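Cellulase (PDB 5E09) hydrolyses beta-1,4-glucosidic bonds in cellulose as a halophilic family 5 glycoside hydrolase, probably aided by its carbohydrate-binding modules. Local coordinates at residues 360-365 and 390-395. Numbering follows the deposited sequence.
Sequences DIQLHL and GDVLTM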
ATOM      1  N   ASP A 360      13.740  -6.414 -28.260  1.00 54.98           N
ATOM      2  CA  ASP A 360      12.293  -6.599 -28.202  1.00 43.43           C
ATOM      3  C   ASP A 360      11.765  -6.393 -26.787  1.00 48.92           C
ATOM      4  O   ASP A 360      12.477  -6.624 -25.809  1.00 48.38           O
ATOM      5  CB  ASP A 360      11.909  -7.991 -28.706  1.00 49.16           C
ATOM      6  CG  ASP A 360      11.931  -8.091 -30.224  1.00 68.60           C
ATOM      7  OD1 ASP A 360      12.492  -7.185 -30.876  1.00 60.94           O
ATOM      8  OD2 ASP A 360      11.390  -9.079 -30.765  1.00 71.31           O
ATOM      9  N   ILE A 361      10.511  -5.956 -26.696  1.00 43.29           N
ATOM     10  CA  ILE A 361       9.860  -5.608 -25.436  1.00 44.93           C
ATOM     11  C   ILE A 361       8.382  -5.961 -25.505  1.00 51.95           C
ATOM     12  O   ILE A 361       7.657  -5.455 -26.362  1.00 43.57           O
ATOM     13  CB  ILE A 361       9.976  -4.101 -25.105  1.00 43.57           C
ATOM     14  CG1 ILE A 361      11.435  -3.648 -25.061  1.00 47.97           C
ATOM     15  CG2 ILE A 361       9.280  -3.792 -23.789  1.00 45.38           C
ATOM     16  CD1 ILE A 361      11.603  -2.172 -25.316  1.00 57.95           C
ATOM     17  N   GLN A 362       7.931  -6.815 -24.596  1.00 49.69           N
ATOM     18  CA  GLN A 362       6.543  -7.251 -24.604  1.00 49.25           C
ATOM     19  C   GLN A 362       5.651  -6.203 -23.945  1.00 49.65           C
ATOM     20  O   GLN A 362       5.809  -5.883 -22.768  1.00 46.26           O
ATOM     21  CB  GLN A 362       6.405  -8.609 -23.904  1.00 50.03           C
ATOM     22  CG  GLN A 362       4.984  -9.144 -23.833  1.00 53.08           C
ATOM     23  CD  GLN A 362       4.423  -9.504 -25.196  1.00 61.66           C
ATOM     24  OE1 GLN A 362       3.348  -9.035 -25.577  1.00 60.52           O
ATOM     25  NE2 GLN A 362       5.145 -10.345 -25.939  1.00 41.59           N
ATOM     26  N   LEU A 363       4.729  -5.655 -24.726  1.00 47.66           N
ATOM     27  CA  LEU A 363       3.745  -4.712 -24.223  1.00 37.95           C
ATOM     28  C   LEU A 363       2.502  -5.458 -23.747  1.00 42.71           C
ATOM     29  O   LEU A 363       2.175  -6.519 -24.272  1.00 42.24           O
ATOM     30  CB  LEU A 363       3.370  -3.704 -25.313  1.00 41.41           C
ATOM     31  CG  LEU A 363       4.000  -2.310 -25.313  1.00 50.61           C
ATOM     32  CD1 LEU A 363       5.478  -2.344 -24.923  1.00 34.48           C
ATOM     33  CD2 LEU A 363       3.811  -1.672 -26.690  1.00 47.12           C
ATOM     34  N   HIS A 364       1.830  -4.912 -22.739  1.00 39.92           N
ATOM     35  CA  HIS A 364       0.503  -5.378 -22.348  1.00 44.51           C
ATOM     36  C   HIS A 364      -0.463  -4.247 -22.623  1.00 39.96           C
ATOM     37  O   HIS A 364      -0.618  -3.350 -21.798  1.00 40.03           O
ATOM     38  CB  HIS A 364       0.434  -5.771 -20.868  1.00 43.20           C
ATOM     39  CG  HIS A 364       1.525  -6.693 -20.428  1.00 47.40           C
ATOM     40  ND1 HIS A 364       1.846  -7.851 -21.109  1.00 46.06           N
ATOM     41  CD2 HIS A 364       2.357  -6.644 -19.362  1.00 50.58           C
ATOM     42  CE1 HIS A 364       2.836  -8.462 -20.489  1.00 55.36           C
ATOM     43  NE2 HIS A 364       3.165  -7.752 -19.422  1.00 63.25           N
ATOM     44  N   LEU A 365      -1.109  -4.291 -23.781  1.00 45.45           N
ATOM     45  CA  LEU A 365      -1.870  -3.146 -24.266  1.00 57.33           C
ATOM     46  C   LEU A 365      -3.148  -2.902 -23.469  1.00 46.24           C
ATOM     47  O   LEU A 365      -3.607  -1.763 -23.365  1.00 42.04           O
ATOM     48  CB  LEU A 365      -2.193  -3.330 -25.751  1.00 43.06           C
ATOM     49  CG  LEU A 365      -0.962  -3.254 -26.659  1.00 48.07           C
ATOM     50  CD1 LEU A 365      -1.333  -3.567 -28.097  1.00 42.22           C
ATOM     51  CD2 LEU A 365      -0.295  -1.883 -26.557  1.00 36.16           C
ATOM     52  N   GLY A 390       2.472  -6.243 -33.687  1.00 48.79           N
ATOM     53  CA  GLY A 390       1.428  -6.683 -32.797  1.00 40.23           C
ATOM     54  C   GLY A 390       1.450  -5.875 -31.516  1.00 56.11           C
ATOM     55  O   GLY A 390       0.913  -4.769 -31.449  1.00 62.89           O
ATOM     56  N   ASP A 391       2.068  -6.448 -30.491  1.00 55.62           N
ATOM     57  CA  ASP A 391       2.126  -5.840 -29.175  1.00 54.85           C
ATOM     58  C   ASP A 391       3.575  -5.893 -28.740  1.00 47.04           C
ATOM     59  O   ASP A 391       3.909  -5.585 -27.596  1.00 45.32           O
ATOM     60  CB  ASP A 391       1.246  -6.603 -28.186  1.00 51.33           C
ATOM     61  CG  ASP A 391       1.669  -8.050 -28.026  1.00 52.48           C
ATOM     62  OD1 ASP A 391       2.648  -8.461 -28.682  1.00 58.96           O
ATOM     63  OD2 ASP A 391       1.021  -8.777 -27.242  1.00 62.78           O
ATOM     64  N   VAL A 392       4.431  -6.304 -29.667  1.00 43.84           N
ATOM     65  CA  VAL A 392       5.841  -6.451 -29.369  1.00 45.76           C
ATOM     66  C   VAL A 392       6.541  -5.211 -29.921  1.00 42.79           C
ATOM     67  O   VAL A 392       6.525  -4.957 -31.125  1.00 51.74           O
ATOM     68  CB  VAL A 392       6.434  -7.710 -30.026  1.00 51.02           C
ATOM     69  CG1 VAL A 392       7.928  -7.795 -29.754  1.00 38.78           C
ATOM     70  CG2 VAL A 392       5.721  -8.955 -29.522  1.00 37.71           C
ATOM     71  N   LEU A 393       7.158  -4.446 -29.027  1.00 46.11           N
ATOM     72  CA  LEU A 393       7.887  -3.237 -29.381  1.00 35.84           C
ATOM     73  C   LEU A 393       9.372  -3.508 -29.606  1.00 40.77           C
ATOM     74  O   LEU A 393      10.037  -4.065 -28.752  1.00 54.47           O
ATOM     75  CB  LEU A 393       7.716  -2.191 -28.279  1.00 34.68           C
ATOM     76  CG  LEU A 393       8.530  -0.905 -28.408  1.00 43.00           C
ATOM     77  CD1 LEU A 393       8.053  -0.091 -29.611  1.00 40.47           C
ATOM     78  CD2 LEU A 393       8.451  -0.084 -27.126  1.00 33.84           C
ATOM     79  N   THR A 394       9.907  -3.095 -30.744  1.00 41.09           N
ATOM     80  CA  THR A 394      11.339  -3.213 -30.965  1.00 43.53           C
ATOM     81  C   THR A 394      12.034  -1.851 -30.960  1.00 54.03           C
ATOM     82  O   THR A 394      11.667  -0.953 -31.731  1.00 43.16           O
ATOM     83  CB  THR A 394      11.642  -3.921 -32.294  1.00 46.83           C
ATOM     84  OG1 THR A 394      11.027  -5.217 -32.299  1.00 45.45           O
ATOM     85  CG2 THR A 394      13.148  -4.071 -32.485  1.00 45.30           C
HETATM   86  N   MSE A 395      13.023  -1.703 -30.076  1.00 42.37           N
HETATM   87  CA  MSE A 395      13.949  -0.572 -30.130  1.00 46.04           C
HETATM   88  C   MSE A 395      15.087  -0.905 -31.086  1.00 47.84           C
HETATM   89  O   MSE A 395      15.777  -1.920 -30.920  1.00 47.30           O
HETATM   90  CB  MSE A 395      14.518  -0.230 -28.745  1.00 34.85           C
HETATM   91  CG  MSE A 395      13.484   0.211 -27.734  1.00 48.99           C
HETATM   92 SE   MSE A 395      12.367   1.676 -28.374  0.44 40.99          SE
HETATM   93  CE  MSE A 395      13.782   2.908 -28.907  1.00 40.28           C
TER
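D360 CG (chi1 -78°) and T394 OG1 (chi1 -58°) each stand anti to their own carbonyl carbon, and there carboxylate and hydroxyl meet on one face of two neighbouring antiparallel strands in the X2 module's immunoglobulin-like beta-sandwich. T394 OG1 donates to D360 OD1 over 2.8 Å, from 55° above the carboxylate plane. This non-hydrogen-bonded pair illustrates how side chains can tie a position where the backbones do not bond to each other. In the adjoining hydrogen-bonded pair, L393 N bonds to I361 O at 2.9 Å, while the more bent return bond from I361 N to L393 O is weak. Farther along, L363 N reaches D391 O at 3.0 Å. On the face of D360 and T394, Q362, bent at chi2, crosses the side chain of D391, just before the strand, amide and carboxylate planes nearly perpendicular. An alanine in place of Q362 would probably leave the D391 carboxylate without its amide neighbour and cost V392 CG2 a contact. The opposite face is apolar: I361, L363 and L393 pack on F427 of the facing sheet, I361 and L393 lying side by side. I361 CD1 rests 3.9 Å from CG of selenomethionine M395, and L363 CD1 touches L393 CB at 4.0 Å.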